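D-aminoacyl-tRNA deacylase 1 (Homo sapiens, PDB 2OKV) hydrolyses mischarged D-aminoacyl-tRNAs and glycyl-tRNA(Ala) as a homodimeric editing enzyme, and may also take part in DNA replication. Local coordinates at residues Arg25-Leu30 against Lys65-Lys70; Arg47-Leu52 against Tyr72-Val77; Leu52-Asp57 against Gly139-Glu144. All blocks are in the same frame, centred on the assembly; numbering follows the deposited sequence.

Interaction 1: residues Arg25-Leu30 against Lys65-Lys70; sequences RGICVL and KSVMDK
G26, at the start of strand 26-32, lies against V67, its CA 4.4 Å from V67 CG2. Its backbone (phi 156°, psi -135°) suits glycine, because any CB here would press on the carbonyl O of R25. I27 follows with its side chain turned toward residues 65-70, and the meeting is methyl to methyl: I27 CG2 lies 4.3 Å from V67 CG2. On V67 this branch is the one anti to the backbone N, since chi1, measured to CG1, is 73°. V67 opens the short, weakly bonded helix 67-70, and S66 and D69 form a capping box at its start. The N-cap S66 receives D69 N on its OG at 3.2 Å, while S66 N returns a nearly straight bond of 2.9 Å to D69 OD2, meeting the carboxylate on its anti side and somewhat out of plane. K70 N closes the turn on S66 O at 3.1 Å. F55 and I74 of the same chain also touch V67, so the apolar contact is buried among strands 26-32, 53-55 and 73-78. Past I27 the strand leaves the helix behind. C28 belongs with V4 to the magnesium site, V29 packs on A3 and I74, and L30 reaches T142 of the second subunit.

Interaction 2: residues Arg47-Leu52 against Tyr72-Val77; sequences RKILNL and YEILCV
I74 of strand 73-78 sends its side chain up to L50 near the end of helix 39-51, and its terminal methyl does the work: I74 CD1 lies 3.6 Å from L50 CD2. The backbones stay well apart, with 9.0 Å between the CA atoms of I74 and L50, so the gap is bridged by side chains alone. I74 CG1 is anti to the carbonyl carbon (chi1 -58°) and the chain runs on extended to CD1, which gives it its reach. L50 does not set out toward the strand, but its extended chain (chi2 177°) brings CD2 nearer; the two side chains cross at about a right angle. The same I74 CD1 also grazes I49 CG2 at 4.4 Å, and thus rests against two successive helix residues. The helix forms the arm of a beta-alpha-beta crossover: it follows strand 26-32, and strand 73-78 later enters the sheet beside that strand and parallel to it. In its last turn N51 ND2 donates to R47 O at 2.6 Å, the carbonyl that also accepts from N51 N. L75 points to the other face of the sheet, where it packs on S21 and I23. C76 returns to the helical side, but there it touches Y106 and L113 of helix 99-116, the helix that also covers I49 through F109. V77 again faces away from helix 39-51 and packs on L30 and on P140 of the second subunit.

Interaction 3: residues Leu52-Asp57 against Gly139-Glu144; sequences LRVFED and GPVTIE
V54 sets one methyl, CG2, over the shallow notch where two side chains on the same face of strand 141-146 meet. V141 CG1 at 3.7 Å and I143 CG1 at 4.1 Å both lie on the same side of this methyl, so V54 is the bump and the notch is its seat. Against both, V54 runs past in the opposite sense and does not meet them end on. V141 offers CG1 because this branch is anti to the backbone N (chi1 170°). The second methyl of V54 is used differently: CG1 lies over the centre of the F55 ring, 3.7 Å above its plane, so the residue is wedged between the strand and its own neighbour's ring. L52 adds a second bump. Its CD1 comes down on the branch point of I143, with 4.2 Å to I143 CB, and its side chain lies at a slant across that of I143. Between L52 and V54 the chain makes an inverse gamma turn centred on R53, and V54 and F55 then form a classic beta bulge opposite K65. T142 points the other way, its OG1 bonded to N137 and to Q79 of the second subunit. The strand is preceded by G139 and the cis P140, the Gly-cisPro motif, which probably fits into the active site of the other subunit, as in relatives, to reject L-amino acids; P140 O accepts from Q79 NE2 of that subunit. Strand 2-8 flanks strand 141-146 through backbone bonds of R7 and V5, R7 also holds V54 O, I27 of strand 26-32 backs V54, and L52 comes directly off helix 39-51.

How the interactions relate
Interactions 1 and 2 are close neighbours, their centres about 5 Å apart; strands 26-32 and 73-78 lie side by side in the sheet, where V29 N to L75 O and I27 O to L75 N, both 2.8 Å, are probable hydrogen bonds. Interaction 3 is about 8 Å from interaction 1, centre to centre, joined to it by a probable bond of 3.0 Å from F55 N to K65 O. Its centre is about 11 Å from that of interaction 2, with which it shares L52. Interaction 1 carries C28 of the magnesium site; contacting side chains of all three lie in a shell around the metal, I27 about 7 Å and I74 and I143 about 9 Å away. All three have residues that reach the second subunit.

Interaction 1: residues Arg25-Leu30 against Lys65-Lys70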
# COMPACT_ATOMS: atom_id res chain seq x y z
N ARG B 25 -3.23 -16.01 -6.60
CA ARG B 25 -3.87 -14.83 -7.16
C ARG B 25 -4.99 -14.32 -6.24
O ARG B 25 -5.76 -15.11 -5.66
CB ARG B 25 -4.44 -15.13 -8.54
CG ARG B 25 -3.38 -15.34 -9.60
CD ARG B 25 -3.99 -15.10 -10.97
NE ARG B 25 -3.00 -15.15 -12.05
CZ ARG B 25 -2.97 -16.10 -12.99
NH1 ARG B 25 -3.88 -17.07 -12.99
NH2 ARG B 25 -2.04 -16.07 -13.94
N GLY B 26 -5.07 -13.00 -6.10
CA GLY B 26 -6.10 -12.39 -5.29
C GLY B 26 -5.69 -11.01 -4.81
O GLY B 26 -5.15 -10.20 -5.57
N ILE B 27 -5.92 -10.75 -3.54
CA ILE B 27 -5.79 -9.40 -3.00
C ILE B 27 -5.16 -9.42 -1.59
O ILE B 27 -5.50 -10.27 -0.78
CB ILE B 27 -7.20 -8.74 -3.13
CG1 ILE B 27 -7.16 -7.38 -3.79
CG2 ILE B 27 -8.17 -8.92 -1.94
CD1 ILE B 27 -8.44 -7.07 -4.43
N CYS B 28 -4.20 -8.52 -1.34
CA CYS B 28 -3.63 -8.32 -0.01
C CYS B 28 -4.18 -7.03 0.55
O CYS B 28 -4.07 -5.97 -0.07
CB CYS B 28 -2.08 -8.26 -0.06
SG CYS B 28 -1.29 -8.00 1.57
N VAL B 29 -4.79 -7.12 1.71
CA VAL B 29 -5.43 -5.98 2.35
C VAL B 29 -4.65 -5.64 3.61
O VAL B 29 -4.47 -6.48 4.50
CB VAL B 29 -6.91 -6.29 2.72
CG1 VAL B 29 -7.58 -5.08 3.39
CG2 VAL B 29 -7.68 -6.74 1.47
N LEU B 30 -4.16 -4.40 3.67
CA LEU B 30 -3.59 -3.87 4.89
C LEU B 30 -4.66 -3.04 5.56
O LEU B 30 -5.13 -2.05 4.99
CB LEU B 30 -2.34 -3.05 4.58
CG LEU B 30 -1.20 -3.88 3.97
CD1 LEU B 30 -0.17 -2.98 3.31
CD2 LEU B 30 -0.51 -4.77 5.05
N LYS B 65 -14.24 -7.52 -12.57
CA LYS B 65 -14.51 -8.62 -11.66
C LYS B 65 -13.90 -8.37 -10.29
O LYS B 65 -12.77 -7.87 -10.18
CB LYS B 65 -13.98 -9.94 -12.24
CG LYS B 65 -14.55 -10.32 -13.62
CD LYS B 65 -15.77 -11.20 -13.53
CE LYS B 65 -16.29 -11.53 -14.93
NZ LYS B 65 -17.32 -12.61 -14.88
N SER B 66 -14.64 -8.71 -9.24
CA SER B 66 -14.09 -8.66 -7.87
C SER B 66 -13.36 -9.96 -7.51
O SER B 66 -13.43 -10.94 -8.25
CB SER B 66 -15.22 -8.45 -6.89
OG SER B 66 -16.09 -9.57 -6.88
N VAL B 67 -12.69 -9.97 -6.36
CA VAL B 67 -12.05 -11.17 -5.84
C VAL B 67 -13.06 -12.34 -5.76
O VAL B 67 -12.70 -13.48 -6.03
CB VAL B 67 -11.34 -10.87 -4.47
CG1 VAL B 67 -12.37 -10.68 -3.34
CG2 VAL B 67 -10.31 -11.94 -4.10
N MET B 68 -14.30 -12.04 -5.40
CA MET B 68 -15.33 -13.07 -5.25
C MET B 68 -15.82 -13.59 -6.60
O MET B 68 -16.10 -14.79 -6.74
CB MET B 68 -16.54 -12.55 -4.47
CG MET B 68 -16.30 -12.33 -3.00
SD MET B 68 -17.82 -12.24 -2.05
CE MET B 68 -18.88 -13.48 -2.81
N ASP B 69 -15.93 -12.70 -7.58
CA ASP B 69 -16.25 -13.08 -8.96
C ASP B 69 -15.23 -14.08 -9.49
O ASP B 69 -15.59 -15.02 -10.21
CB ASP B 69 -16.27 -11.86 -9.88
CG ASP B 69 -17.42 -10.92 -9.60
OD1 ASP B 69 -18.48 -11.39 -9.13
OD2 ASP B 69 -17.26 -9.70 -9.84
N LYS B 70 -13.96 -13.86 -9.14
CA LYS B 70 -12.85 -14.68 -9.63
C LYS B 70 -12.62 -15.92 -8.78
O LYS B 70 -11.85 -16.81 -9.17
CB LYS B 70 -11.55 -13.86 -9.68
CG LYS B 70 -11.58 -12.64 -10.59
CD LYS B 70 -11.80 -13.03 -12.05
CE LYS B 70 -10.50 -13.47 -12.72
NZ LYS B 70 -10.74 -13.67 -14.20

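Interaction 2: residues Arg47-Leu52 against Tyr72-Val77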
# COMPACT_ATOMS: atom_id res chain seq x y z
N ARG B 47 -17.84 -5.35 2.84
CA ARG B 47 -18.59 -5.28 1.57
C ARG B 47 -17.76 -4.64 0.46
O ARG B 47 -17.75 -5.13 -0.69
CB ARG B 47 -19.91 -4.55 1.77
CG ARG B 47 -21.02 -5.45 2.27
CD ARG B 47 -22.39 -4.78 2.23
NE ARG B 47 -22.78 -4.30 3.56
CZ ARG B 47 -22.91 -3.02 3.90
NH1 ARG B 47 -22.72 -2.06 3.00
NH2 ARG B 47 -23.25 -2.70 5.15
N LYS B 48 -17.05 -3.56 0.78
CA LYS B 48 -16.23 -2.87 -0.22
C LYS B 48 -15.08 -3.72 -0.73
O LYS B 48 -14.83 -3.75 -1.94
CB LYS B 48 -15.68 -1.53 0.31
CG LYS B 48 -16.74 -0.44 0.49
CD LYS B 48 -16.30 0.53 1.57
CE LYS B 48 -15.56 1.72 1.02
NZ LYS B 48 -16.53 2.83 0.74
N ILE B 49 -14.39 -4.41 0.18
CA ILE B 49 -13.25 -5.25 -0.19
C ILE B 49 -13.73 -6.37 -1.11
O ILE B 49 -13.13 -6.63 -2.17
CB ILE B 49 -12.54 -5.86 1.06
CG1 ILE B 49 -11.74 -4.79 1.81
CG2 ILE B 49 -11.63 -7.04 0.69
CD1 ILE B 49 -11.43 -5.18 3.25
N LEU B 50 -14.83 -7.01 -0.72
CA LEU B 50 -15.33 -8.18 -1.43
C LEU B 50 -15.87 -7.83 -2.81
O LEU B 50 -15.84 -8.66 -3.72
CB LEU B 50 -16.40 -8.90 -0.60
CG LEU B 50 -15.87 -9.66 0.63
CD1 LEU B 50 -17.03 -10.26 1.40
CD2 LEU B 50 -14.92 -10.76 0.22
N ASN B 51 -16.35 -6.60 -2.95
CA ASN B 51 -16.97 -6.15 -4.20
C ASN B 51 -16.08 -5.27 -5.10
O ASN B 51 -16.47 -4.91 -6.22
CB ASN B 51 -18.32 -5.53 -3.87
CG ASN B 51 -19.31 -6.57 -3.28
OD1 ASN B 51 -19.92 -7.35 -4.03
ND2 ASN B 51 -19.46 -6.59 -1.93
N LEU B 52 -14.87 -4.98 -4.63
CA LEU B 52 -13.92 -4.14 -5.36
C LEU B 52 -13.46 -4.80 -6.68
O LEU B 52 -12.80 -5.85 -6.66
CB LEU B 52 -12.69 -3.88 -4.48
CG LEU B 52 -11.79 -2.63 -4.61
CD1 LEU B 52 -10.33 -3.03 -4.46
CD2 LEU B 52 -12.02 -1.78 -5.82
N TYR B 72 -10.97 -15.81 -6.12
CA TYR B 72 -9.57 -15.64 -5.78
C TYR B 72 -9.43 -15.51 -4.26
O TYR B 72 -10.43 -15.56 -3.52
CB TYR B 72 -8.97 -14.44 -6.52
CG TYR B 72 -8.57 -14.70 -7.97
CD1 TYR B 72 -8.17 -13.64 -8.80
CD2 TYR B 72 -8.58 -15.99 -8.51
CE1 TYR B 72 -7.78 -13.86 -10.12
CE2 TYR B 72 -8.21 -16.22 -9.85
CZ TYR B 72 -7.80 -15.15 -10.64
OH TYR B 72 -7.42 -15.37 -11.95
N GLU B 73 -8.21 -15.34 -3.78
CA GLU B 73 -7.95 -15.35 -2.33
C GLU B 73 -7.76 -13.95 -1.78
O GLU B 73 -7.57 -12.99 -2.54
CB GLU B 73 -6.73 -16.22 -2.00
CG GLU B 73 -6.96 -17.73 -2.13
CD GLU B 73 -5.65 -18.51 -2.21
OE1 GLU B 73 -5.33 -19.26 -1.26
OE2 GLU B 73 -4.93 -18.35 -3.22
N ILE B 74 -7.81 -13.83 -0.45
CA ILE B 74 -7.59 -12.56 0.23
C ILE B 74 -6.62 -12.82 1.38
O ILE B 74 -6.85 -13.70 2.19
CB ILE B 74 -8.90 -11.98 0.82
CG1 ILE B 74 -9.96 -11.77 -0.27
CG2 ILE B 74 -8.61 -10.68 1.60
CD1 ILE B 74 -11.34 -11.40 0.25
N LEU B 75 -5.53 -12.07 1.41
CA LEU B 75 -4.64 -12.06 2.57
C LEU B 75 -4.84 -10.75 3.32
O LEU B 75 -4.54 -9.68 2.80
CB LEU B 75 -3.17 -12.19 2.11
CG LEU B 75 -2.08 -12.03 3.18
CD1 LEU B 75 -2.18 -13.15 4.20
CD2 LEU B 75 -0.67 -11.99 2.55
N CYS B 76 -5.37 -10.82 4.54
CA CYS B 76 -5.56 -9.61 5.37
C CYS B 76 -4.49 -9.53 6.44
O CYS B 76 -4.17 -10.52 7.12
CB CYS B 76 -6.92 -9.56 6.09
SG CYS B 76 -8.30 -9.86 5.06
N VAL B 77 -3.95 -8.33 6.61
CA VAL B 77 -2.99 -8.10 7.69
C VAL B 77 -3.37 -6.81 8.39
O VAL B 77 -3.69 -5.82 7.73
CB VAL B 77 -1.54 -8.02 7.15
CG1 VAL B 77 -0.55 -7.78 8.30
CG2 VAL B 77 -1.18 -9.30 6.42

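Interaction 3: residues Leu52-Asp57 against Gly139-Glu144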
# COMPACT_ATOMS: atom_id res chain seq x y z
N LEU B 52 -14.87 -4.98 -4.63
CA LEU B 52 -13.92 -4.14 -5.36
C LEU B 52 -13.46 -4.80 -6.68
O LEU B 52 -12.80 -5.85 -6.66
CB LEU B 52 -12.69 -3.88 -4.48
CG LEU B 52 -11.79 -2.63 -4.61
CD1 LEU B 52 -10.33 -3.03 -4.46
CD2 LEU B 52 -12.02 -1.78 -5.82
N ARG B 53 -13.78 -4.15 -7.79
CA ARG B 53 -13.52 -4.67 -9.13
C ARG B 53 -12.10 -4.34 -9.61
O ARG B 53 -11.88 -3.33 -10.30
CB ARG B 53 -14.52 -4.11 -10.14
CG ARG B 53 -15.97 -4.59 -10.01
CD ARG B 53 -16.89 -3.69 -10.90
NE ARG B 53 -17.85 -4.46 -11.68
CZ ARG B 53 -18.04 -4.34 -13.00
NH1 ARG B 53 -17.34 -3.48 -13.73
NH2 ARG B 53 -18.94 -5.11 -13.60
N VAL B 54 -11.17 -5.21 -9.27
CA VAL B 54 -9.77 -4.98 -9.55
C VAL B 54 -9.22 -5.99 -10.59
O VAL B 54 -8.07 -5.90 -11.03
CB VAL B 54 -9.03 -5.00 -8.19
CG1 VAL B 54 -8.05 -6.13 -8.06
CG2 VAL B 54 -8.49 -3.64 -7.85
N PHE B 55 -10.08 -6.94 -10.98
CA PHE B 55 -9.68 -8.01 -11.90
C PHE B 55 -10.31 -7.90 -13.28
O PHE B 55 -11.35 -7.26 -13.45
CB PHE B 55 -9.98 -9.38 -11.27
CG PHE B 55 -9.26 -9.61 -9.97
CD1 PHE B 55 -9.91 -9.43 -8.75
CD2 PHE B 55 -7.91 -9.97 -9.97
CE1 PHE B 55 -9.22 -9.61 -7.54
CE2 PHE B 55 -7.21 -10.16 -8.76
CZ PHE B 55 -7.88 -9.97 -7.54
N GLU B 56 -9.66 -8.51 -14.27
CA GLU B 56 -10.16 -8.56 -15.65
C GLU B 56 -11.17 -9.70 -15.86
O GLU B 56 -11.12 -10.70 -15.14
CB GLU B 56 -9.01 -8.75 -16.64
CG GLU B 56 -7.87 -7.75 -16.55
CD GLU B 56 -6.66 -8.14 -17.42
OE1 GLU B 56 -6.75 -9.13 -18.18
OE2 GLU B 56 -5.63 -7.44 -17.35
N ASP B 57 -12.06 -9.55 -16.84
CA ASP B 57 -12.86 -10.67 -17.35
C ASP B 57 -12.07 -11.48 -18.41
O ASP B 57 -10.92 -11.17 -18.69
CB ASP B 57 -14.23 -10.20 -17.88
CG ASP B 57 -14.13 -9.35 -19.15
OD1 ASP B 57 -13.03 -9.21 -19.75
OD2 ASP B 57 -15.19 -8.83 -19.57
N GLY B 139 0.75 -5.56 -11.44
CA GLY B 139 0.38 -4.41 -12.27
C GLY B 139 1.39 -3.27 -12.30
O GLY B 139 1.97 -2.97 -13.35
N PRO B 140 1.61 -2.59 -11.15
CA PRO B 140 0.96 -2.80 -9.87
C PRO B 140 -0.47 -2.23 -9.91
O PRO B 140 -0.76 -1.38 -10.75
CB PRO B 140 1.84 -2.01 -8.90
CG PRO B 140 2.40 -0.88 -9.73
CD PRO B 140 2.56 -1.47 -11.13
N VAL B 141 -1.33 -2.72 -9.02
CA VAL B 141 -2.68 -2.14 -8.82
C VAL B 141 -2.85 -1.95 -7.32
O VAL B 141 -2.72 -2.92 -6.54
CB VAL B 141 -3.81 -3.03 -9.39
CG1 VAL B 141 -5.18 -2.51 -8.94
CG2 VAL B 141 -3.77 -3.04 -10.90
N THR B 142 -3.13 -0.72 -6.91
CA THR B 142 -3.21 -0.41 -5.47
C THR B 142 -4.37 0.55 -5.24
O THR B 142 -4.43 1.59 -5.86
CB THR B 142 -1.90 0.27 -4.99
OG1 THR B 142 -0.77 -0.51 -5.41
CG2 THR B 142 -1.88 0.43 -3.46
N ILE B 143 -5.26 0.21 -4.32
CA ILE B 143 -6.46 1.02 -4.11
C ILE B 143 -6.58 1.38 -2.63
O ILE B 143 -6.43 0.50 -1.78
CB ILE B 143 -7.74 0.24 -4.55
CG1 ILE B 143 -7.72 -0.03 -6.07
CG2 ILE B 143 -9.04 0.97 -4.10
CD1 ILE B 143 -7.92 1.19 -6.95
N GLU B 144 -6.84 2.65 -2.34
CA GLU B 144 -7.12 3.10 -0.98
C GLU B 144 -8.63 3.09 -0.73
O GLU B 144 -9.40 3.65 -1.51
CB GLU B 144 -6.56 4.50 -0.75
CG GLU B 144 -5.04 4.59 -0.87
CD GLU B 144 -4.50 6.01 -0.69
OE1 GLU B 144 -3.28 6.20 -0.80
OE2 GLU B 144 -5.30 6.94 -0.45